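Local coordinates for protein GCN5-related N-acetyltransferase (PDB 2R1I) that probably transfers an acetyl group from acetyl-coenzyme A to an amine of an unidentified substrate, as a member of the GCN5-related N-acetyltransferase family, at residues C123-V126 / R127-G130; T54-L57 / A58-S62; D142-A145 / R146-Y149; M39-D42 / F43-F47. All coordinates share one frame; numbering follows the deposited sequence. Where two conformers were deposited one is given.

Contact 1. Residues C123-V126 / R127-G130; sequences CGLV and RSRG. With EDO (1,2-ethanediol), chain E.
Leu125 O takes two donors at the end of its helix: the hydroxyl of Ser128 reaches it at 2.7 Å from OG, and Arg129 N reaches it at 3.1 Å from the next turn. The hydroxyl comes in from the side, with a C=O...OG angle of 123°. Ser128 can do this because its OG stands between its own backbone N and carbonyl carbon (chi1 79°), which turns it toward the Leu125 carbonyl. Ahead of this pair, Arg127 N bonds to Cys123 O at 3.0 Å and the extended Arg127 chain runs back past that carbonyl, CG lying 3.7 Å from Cys123 O. Its NE forms a salt bridge with the C-terminal carboxylate of Leu172 of the second subunit. The helix, 109-128, is the crossover of a beta-alpha-beta unit between strands 97-104 and 133-139, and it closes in a Schellman motif at Gly130, whose positive phi would jam a side chain against the carbonyl O of Arg129. A 1,2-ethanediol, probably from the crystallisation liquor, sits at this turn with weak bonds to the carbonyls of Arg129 and Gly130. Farther out, the bent Arg129 chain carries its guanidinium to Glu68 O and into a cation-pi contact with Phe87, while Leu125 packs on Leu73 and Leu85 of the sheet.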
# COMPACT_ATOMS: atom_id res chain seq x y z
N CYS A 123 7.77 -3.19 13.42
CA CYS A 123 7.37 -1.89 13.92
C CYS A 123 8.59 -1.01 14.26
O CYS A 123 8.61 0.17 13.96
CB CYS A 123 6.45 -2.04 15.12
SG CYS A 123 4.88 -2.74 14.75
N GLY A 124 9.60 -1.61 14.89
CA GLY A 124 10.84 -0.91 15.20
C GLY A 124 11.57 -0.38 13.98
O GLY A 124 12.05 0.74 13.96
N LEU A 125 11.65 -1.22 12.96
CA LEU A 125 12.29 -0.81 11.73
C LEU A 125 11.53 0.34 11.05
O LEU A 125 12.15 1.28 10.60
CB LEU A 125 12.45 -2.02 10.83
CG LEU A 125 13.42 -1.83 9.66
CD1 LEU A 125 14.29 -3.04 9.48
CD2 LEU A 125 12.59 -1.56 8.45
N VAL A 126 10.20 0.27 11.01
CA VAL A 126 9.39 1.37 10.47
C VAL A 126 9.64 2.68 11.21
O VAL A 126 9.88 3.73 10.59
CB VAL A 126 7.87 0.98 10.41
CG1 VAL A 126 7.01 2.19 9.97
CG2 VAL A 126 7.65 -0.26 9.49
N ARG A 127 9.61 2.63 12.55
CA ARG A 127 9.91 3.81 13.36
C ARG A 127 11.30 4.37 13.03
O ARG A 127 11.46 5.59 12.93
CB ARG A 127 9.86 3.47 14.86
CG ARG A 127 8.46 3.57 15.49
CD ARG A 127 8.50 3.66 17.09
NE ARG A 127 7.19 3.29 17.65
CZ ARG A 127 6.83 2.05 17.99
NH1 ARG A 127 7.68 1.02 17.88
NH2 ARG A 127 5.60 1.84 18.49
N SER A 128 12.28 3.48 12.88
CA SER A 128 13.66 3.89 12.60
C SER A 128 13.77 4.64 11.30
O SER A 128 14.63 5.51 11.16
CB SER A 128 14.65 2.70 12.59
OG SER A 128 14.63 1.90 11.38
N ARG A 129 12.88 4.31 10.36
CA ARG A 129 12.83 4.98 9.04
C ARG A 129 12.01 6.30 9.08
O ARG A 129 11.77 6.96 8.05
CB ARG A 129 12.20 4.05 8.01
CG ARG A 129 12.99 2.84 7.63
CD ARG A 129 14.09 3.17 6.65
NE ARG A 129 13.52 3.55 5.36
CZ ARG A 129 13.30 2.71 4.35
NH1 ARG A 129 13.57 1.43 4.52
NH2 ARG A 129 12.73 3.16 3.25
N GLY A 130 11.51 6.65 10.24
CA GLY A 130 10.71 7.84 10.41
C GLY A 130 9.26 7.62 10.01
O GLY A 130 8.54 8.57 9.80
C1 EDO E . 10.80 11.72 8.41
O1 EDO E . 9.87 11.68 9.51
C2 EDO E . 11.41 10.33 8.23
O2 EDO E . 12.12 10.12 7.01

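Contact 2. Residues T54-L57 / A58-S62; sequences TDEL and ASRLS
Glu56 and Arg60, one helical turn apart, form a salt bridge in which a single carboxylate oxygen, Glu56 OE2, accepts from both terminal nitrogens of the guanidinium. NH1 and NH2 of Arg60 each stand 3.1 Å from OE2 of Glu56, and the oxygen lies at the guanidinium edge, near its plane. The two flat groups are nonetheless turned 78° against each other: NH1 uses the anti lone pair of OE2, and NH2 meets the same side from somewhat out of the carboxylate plane. The glutamate rises in an extended chain, its CG opposite the backbone N (chi1 179°), while the arginine bends at chi2 and chi3 to bring its head back alongside. NE of Arg60 donates to Val91 O of the second subunit, so Arg60 ties its own helix turn to the neighbouring subunit. With Arg60 replaced by an alanine, the Glu56 carboxylate would probably lose its cationic mate and the Val91 carbonyl of the second subunit this donor. Beneath the ion pair, Leu57 CD2 touches Arg60 NH2 at 4.2 Å. Leu61 N bonds to Leu57 O at 2.8 Å, and Leu61 CD1 also rests 3.3 Å from that carbonyl oxygen. Leu57 and Leu61 both pack on Val91 of the second subunit, and Leu61 meets Val36 of helix 33-47. The arrangement is an i to i+4 Glu-Arg salt bridge along an alpha-helix, here 54-64, whose leucines and Arg60 both meet the second subunit.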
# COMPACT_ATOMS: atom_id res chain seq x y z
N THR A 54 12.18 -20.18 -8.08
CA THR A 54 13.20 -19.60 -7.23
C THR A 54 14.26 -18.84 -8.06
O THR A 54 14.85 -17.91 -7.54
CB THR A 54 13.83 -20.63 -6.21
OG1 THR A 54 14.51 -21.68 -6.92
CG2 THR A 54 12.80 -21.27 -5.31
N ASP A 55 14.51 -19.17 -9.33
CA ASP A 55 15.45 -18.37 -10.15
C ASP A 55 14.92 -16.93 -10.29
O ASP A 55 15.69 -15.98 -10.07
CB ASP A 55 15.68 -18.96 -11.55
CG ASP A 55 16.63 -20.14 -11.53
OD1 ASP A 55 17.19 -20.46 -10.47
OD2 ASP A 55 16.84 -20.76 -12.61
N GLU A 56 13.64 -16.79 -10.64
CA GLU A 56 12.99 -15.48 -10.79
C GLU A 56 12.97 -14.69 -9.47
O GLU A 56 13.32 -13.47 -9.43
CB GLU A 56 11.57 -15.59 -11.34
CG GLU A 56 10.87 -14.26 -11.48
CD GLU A 56 9.41 -14.37 -11.93
OE1 GLU A 56 9.10 -15.37 -12.61
OE2 GLU A 56 8.58 -13.47 -11.55
N LEU A 57 12.57 -15.37 -8.40
CA LEU A 57 12.47 -14.72 -7.08
C LEU A 57 13.85 -14.28 -6.61
O LEU A 57 14.00 -13.16 -6.11
CB LEU A 57 11.81 -15.66 -6.03
CG LEU A 57 10.32 -15.91 -6.17
CD1 LEU A 57 9.92 -17.01 -5.24
CD2 LEU A 57 9.50 -14.66 -5.89
N ALA A 58 14.82 -15.17 -6.71
CA ALA A 58 16.21 -14.85 -6.29
C ALA A 58 16.77 -13.64 -7.05
O ALA A 58 17.40 -12.81 -6.46
CB ALA A 58 17.13 -16.04 -6.44
N SER A 59 16.53 -13.59 -8.35
CA SER A 59 16.99 -12.48 -9.19
C SER A 59 16.32 -11.17 -8.74
O SER A 59 17.02 -10.15 -8.53
CB SER A 59 16.69 -12.77 -10.67
OG SER A 59 16.91 -11.59 -11.42
N ARG A 60 15.00 -11.21 -8.52
CA ARG A 60 14.29 -10.04 -8.04
C ARG A 60 14.81 -9.61 -6.68
O ARG A 60 15.05 -8.43 -6.41
CB ARG A 60 12.80 -10.27 -7.97
CG ARG A 60 12.02 -9.05 -7.64
CD ARG A 60 10.80 -8.94 -8.50
NE ARG A 60 9.93 -10.09 -8.32
CZ ARG A 60 9.43 -10.88 -9.28
NH1 ARG A 60 9.65 -10.73 -10.58
NH2 ARG A 60 8.64 -11.87 -8.90
N LEU A 61 15.00 -10.58 -5.80
CA LEU A 61 15.46 -10.28 -4.45
C LEU A 61 16.90 -9.74 -4.39
O LEU A 61 17.21 -8.96 -3.51
CB LEU A 61 15.33 -11.50 -3.57
CG LEU A 61 13.89 -11.78 -3.13
CD1 LEU A 61 13.85 -13.23 -2.80
CD2 LEU A 61 13.41 -10.87 -1.98
N SER A 62 17.75 -10.14 -5.33
CA SER A 62 19.12 -9.61 -5.40
C SER A 62 19.08 -8.13 -5.73
O SER A 62 20.03 -7.39 -5.44
CB SER A 62 19.94 -10.36 -6.44
OG SER A 62 20.27 -11.63 -5.95

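Contact 3. Residues D142-A145 / R146-Y149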
# COMPACT_ATOMS: atom_id res chain seq x y z
N ASP A 142 -9.94 -14.95 7.13
CA ASP A 142 -8.76 -15.36 7.90
C ASP A 142 -8.81 -14.93 9.38
O ASP A 142 -8.04 -14.06 9.81
CB ASP A 142 -7.49 -14.85 7.23
CG ASP A 142 -6.24 -15.52 7.75
OD1 ASP A 142 -6.32 -16.20 8.79
OD2 ASP A 142 -5.18 -15.33 7.12
N THR A 143 -9.69 -15.59 10.14
CA THR A 143 -9.96 -15.24 11.55
C THR A 143 -8.70 -15.32 12.43
O THR A 143 -8.54 -14.54 13.38
CB THR A 143 -11.04 -16.17 12.16
OG1 THR A 143 -12.27 -16.03 11.44
CG2 THR A 143 -11.29 -15.83 13.62
N ASP A 144 -7.82 -16.26 12.12
CA ASP A 144 -6.60 -16.46 12.91
C ASP A 144 -5.67 -15.23 12.76
O ASP A 144 -5.14 -14.74 13.75
CB ASP A 144 -5.84 -17.72 12.49
CG ASP A 144 -6.52 -19.03 12.94
OD1 ASP A 144 -7.54 -19.06 13.70
OD2 ASP A 144 -6.00 -20.07 12.50
N ALA A 145 -5.48 -14.76 11.53
CA ALA A 145 -4.63 -13.58 11.28
C ALA A 145 -5.27 -12.34 11.89
O ALA A 145 -4.61 -11.52 12.55
CB ALA A 145 -4.39 -13.40 9.79
N ARG A 146 -6.57 -12.21 11.71
CA ARG A 146 -7.27 -11.07 12.29
C ARG A 146 -7.12 -11.04 13.82
O ARG A 146 -6.83 -9.98 14.40
CB ARG A 146 -8.75 -11.06 11.87
CG ARG A 146 -8.96 -10.99 10.37
CD ARG A 146 -10.41 -11.09 10.01
NE ARG A 146 -11.23 -10.01 10.56
CZ ARG A 146 -12.54 -9.93 10.39
NH1 ARG A 146 -13.19 -10.84 9.67
NH2 ARG A 146 -13.22 -8.92 10.91
N ARG A 147 -7.29 -12.17 14.48
CA ARG A 147 -7.15 -12.21 15.95
C ARG A 147 -5.74 -11.85 16.39
O ARG A 147 -5.54 -11.14 17.39
CB ARG A 147 -7.53 -13.59 16.50
CG ARG A 147 -7.58 -13.68 18.04
CD ARG A 147 -8.08 -15.07 18.51
NE ARG A 147 -7.66 -16.09 17.54
CZ ARG A 147 -8.46 -16.84 16.78
NH1 ARG A 147 -9.79 -16.79 16.88
NH2 ARG A 147 -7.90 -17.67 15.90
N PHE A 148 -4.77 -12.32 15.61
CA PHE A 148 -3.34 -12.08 15.86
C PHE A 148 -2.96 -10.59 15.74
O PHE A 148 -2.32 -10.04 16.64
CB PHE A 148 -2.50 -12.93 14.90
CG PHE A 148 -1.02 -12.63 14.93
CD1 PHE A 148 -0.47 -11.68 14.10
CD2 PHE A 148 -0.17 -13.31 15.81
CE1 PHE A 148 0.91 -11.42 14.13
CE2 PHE A 148 1.20 -13.05 15.82
CZ PHE A 148 1.73 -12.10 15.00
N TYR A 149 -3.38 -9.94 14.67
CA TYR A 149 -3.04 -8.52 14.52
C TYR A 149 -3.80 -7.65 15.49
O TYR A 149 -3.22 -6.70 16.05
CB TYR A 149 -3.26 -8.09 13.08
CG TYR A 149 -2.29 -8.74 12.14
CD1 TYR A 149 -0.92 -8.57 12.30
CD2 TYR A 149 -2.73 -9.53 11.07
CE1 TYR A 149 -0.01 -9.15 11.42
CE2 TYR A 149 -1.83 -10.13 10.20
CZ TYR A 149 -0.47 -9.94 10.38
OH TYR A 149 0.41 -10.55 9.48
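The Tyr149 ring lies against the Ala145 carbonyl on the packed side of this helix, with CD2 of Tyr149 3.1 Å from Ala145 O and CE2 of Tyr149 4.2 Å from Ala145 CB. Tyr149 N bonds to the same oxygen at 2.9 Å. Phe148 CD1 lies over one face of the tyrosine ring, offset toward its rim. Both rings pack on Leu103 and Leu119, and Ala145 on Val138, so this face packs against strands 97-104 and 133-139 and helix 109-128. The helix, 143-150, follows strand 133-139, which ends a beta-alpha-beta unit begun by strand 97-104 and helix 109-128 within the GNAT domain. It starts at an N-cap: Asp142 OD1 accepts from Ala145 N at 3.2 Å, met from well above the carboxylate plane. The exposed side is looser and polar. There Asp144 OD1 and Arg147 NH2 form a salt bridge at 2.6 Å, with the carboxylate at the guanidinium edge and the two planes 54° apart. The arginine leaves with CG opposite its backbone N (chi1 -173°) and turns back at chi3, which lays one guanidinium face over Thr143 O; its NH1 meets Thr143 CG2 at 3.7 Å. Arg146 takes another course: CG passes 3.3 Å from Asp142 O, and the head leads away to Gly140 O through NH1 and to the Tyr168 hydroxyl of the second subunit through NE.

Contact 4. Residues M39-D42 / F43-F47; sequences MLHD and FNTEF
Regular alpha-helical bonds join the two segments, from Phe43 N to Met39 O at 2.9 Å and from Thr45 N to His41 O at 2.9 Å. On one side the methyl of Thr45 lies over a face of the His41 imidazole, CG2 of Thr45 being 3.4 Å from NE2 of His41. The histidine reaches there with its CG opposite the backbone N (chi1 -173°), and ND1 is hydrogen-bonded to Pro52 O, which helps fix the ring's rotation. Losing the His41 imidazole to an alanine is likely to leave the Pro52 carbonyl without this donor and take away the ring face on which the Thr45 methyl lies. Round the helix, the Phe43 ring turns its edge to Met39 O, with CD2 3.2 Å from that oxygen, while the selenomethionine methyl CE of Met39 meets Phe43 CE2 at 4.2 Å. The side chain of Asn44 passes to Pro50 O through ND2, and the Asp42 carboxylate to Gln38. Helix 33-47 thus lies with Met39 and Leu40 on Leu82 of strand 81-88, Phe43 against the Tyr104 ring of strand 97-104, and Leu40 and Asn44 against Trp92 of the second subunit.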
# COMPACT_ATOMS: atom_id res chain seq x y z
N MSE A 39 12.43 -19.80 0.74
CA MSE A 39 11.39 -19.66 1.75
C MSE A 39 10.06 -19.14 1.20
O MSE A 39 8.99 -19.69 1.56
CB MSE A 39 11.86 -18.78 2.89
CG MSE A 39 13.06 -19.33 3.60
SE MSE A 39 13.65 -18.06 4.93
CE MSE A 39 11.89 -18.21 5.97
N LEU A 40 10.11 -18.14 0.34
CA LEU A 40 8.88 -17.58 -0.26
C LEU A 40 8.19 -18.61 -1.13
O LEU A 40 6.96 -18.75 -1.12
CB LEU A 40 9.19 -16.37 -1.11
CG LEU A 40 9.58 -15.07 -0.39
CD1 LEU A 40 9.98 -14.00 -1.36
CD2 LEU A 40 8.41 -14.58 0.54
N HIS A 41 9.00 -19.35 -1.86
CA HIS A 41 8.51 -20.43 -2.71
C HIS A 41 7.82 -21.52 -1.88
O HIS A 41 6.67 -21.93 -2.17
CB HIS A 41 9.65 -21.04 -3.55
CG HIS A 41 9.17 -22.03 -4.56
ND1 HIS A 41 8.85 -21.67 -5.85
CD2 HIS A 41 8.90 -23.36 -4.45
CE1 HIS A 41 8.43 -22.74 -6.51
NE2 HIS A 41 8.44 -23.77 -5.68
N ASP A 42 8.52 -21.98 -0.86
CA ASP A 42 8.07 -23.11 -0.04
C ASP A 42 6.82 -22.77 0.75
O ASP A 42 5.89 -23.61 0.84
CB ASP A 42 9.19 -23.61 0.87
CG ASP A 42 10.31 -24.32 0.09
OD1 ASP A 42 10.13 -24.62 -1.13
OD2 ASP A 42 11.37 -24.57 0.71
N PHE A 43 6.77 -21.58 1.32
CA PHE A 43 5.57 -21.15 2.02
C PHE A 43 4.35 -21.16 1.12
O PHE A 43 3.29 -21.68 1.52
CB PHE A 43 5.73 -19.79 2.71
CG PHE A 43 6.22 -19.91 4.12
CD1 PHE A 43 5.37 -20.35 5.12
CD2 PHE A 43 7.51 -19.59 4.45
CE1 PHE A 43 5.83 -20.49 6.41
CE2 PHE A 43 7.97 -19.73 5.74
CZ PHE A 43 7.14 -20.16 6.72
N ASN A 44 4.49 -20.65 -0.10
CA ASN A 44 3.36 -20.69 -1.04
C ASN A 44 2.96 -22.08 -1.49
O ASN A 44 1.79 -22.46 -1.41
CB ASN A 44 3.65 -19.81 -2.26
CG ASN A 44 3.42 -18.35 -1.97
OD1 ASN A 44 3.50 -17.95 -0.82
ND2 ASN A 44 3.04 -17.58 -2.98
N THR A 45 3.91 -22.85 -1.98
CA THR A 45 3.57 -24.16 -2.50
C THR A 45 2.95 -25.08 -1.41
O THR A 45 2.05 -25.88 -1.72
CB THR A 45 4.77 -24.82 -3.20
OG1 THR A 45 5.80 -25.09 -2.24
CG2 THR A 45 5.29 -23.91 -4.29
N GLU A 46 3.40 -24.97 -0.16
CA GLU A 46 2.86 -25.80 0.93
C GLU A 46 1.38 -25.47 1.22
O GLU A 46 0.61 -26.34 1.67
CB GLU A 46 3.72 -25.68 2.20
CG GLU A 46 3.56 -26.86 3.18
CD GLU A 46 4.06 -26.56 4.58
OE1 GLU A 46 4.94 -25.67 4.74
OE2 GLU A 46 3.58 -27.21 5.53
N PHE A 47 0.97 -24.23 0.97
CA PHE A 47 -0.43 -23.83 1.20
C PHE A 47 -1.25 -23.57 -0.07
O PHE A 47 -2.42 -23.14 -0.02
CB PHE A 47 -0.49 -22.71 2.26
CG PHE A 47 0.09 -23.15 3.60
CD1 PHE A 47 -0.70 -23.84 4.53
CD2 PHE A 47 1.44 -22.98 3.87
CE1 PHE A 47 -0.16 -24.30 5.73
CE2 PHE A 47 1.99 -23.42 5.07
CZ PHE A 47 1.19 -24.09 6.00

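All four contacts are short helical stretches, each with a buried face and an exposed one. Contacts 2 and 4 lie on consecutive helices that touch: Thr54 CG2 is 3.6 Å from His41 CB, and Leu57 and Leu61 pack on Leu40. Contact 1 lies on the crossover helix of the beta-alpha-beta unit and contact 3 on the helix after its last strand. Contact 1 is a helix end, where a serine hydroxyl and a backbone N-H share a carbonyl ahead of a Schellman glycine, while contact 3 is a helix start, with a capping aspartate and an aromatic inner face. Surface ion pairs mark contacts 2 and 3, whereas contact 4 relies on ring packing. Each reaches the second subunit.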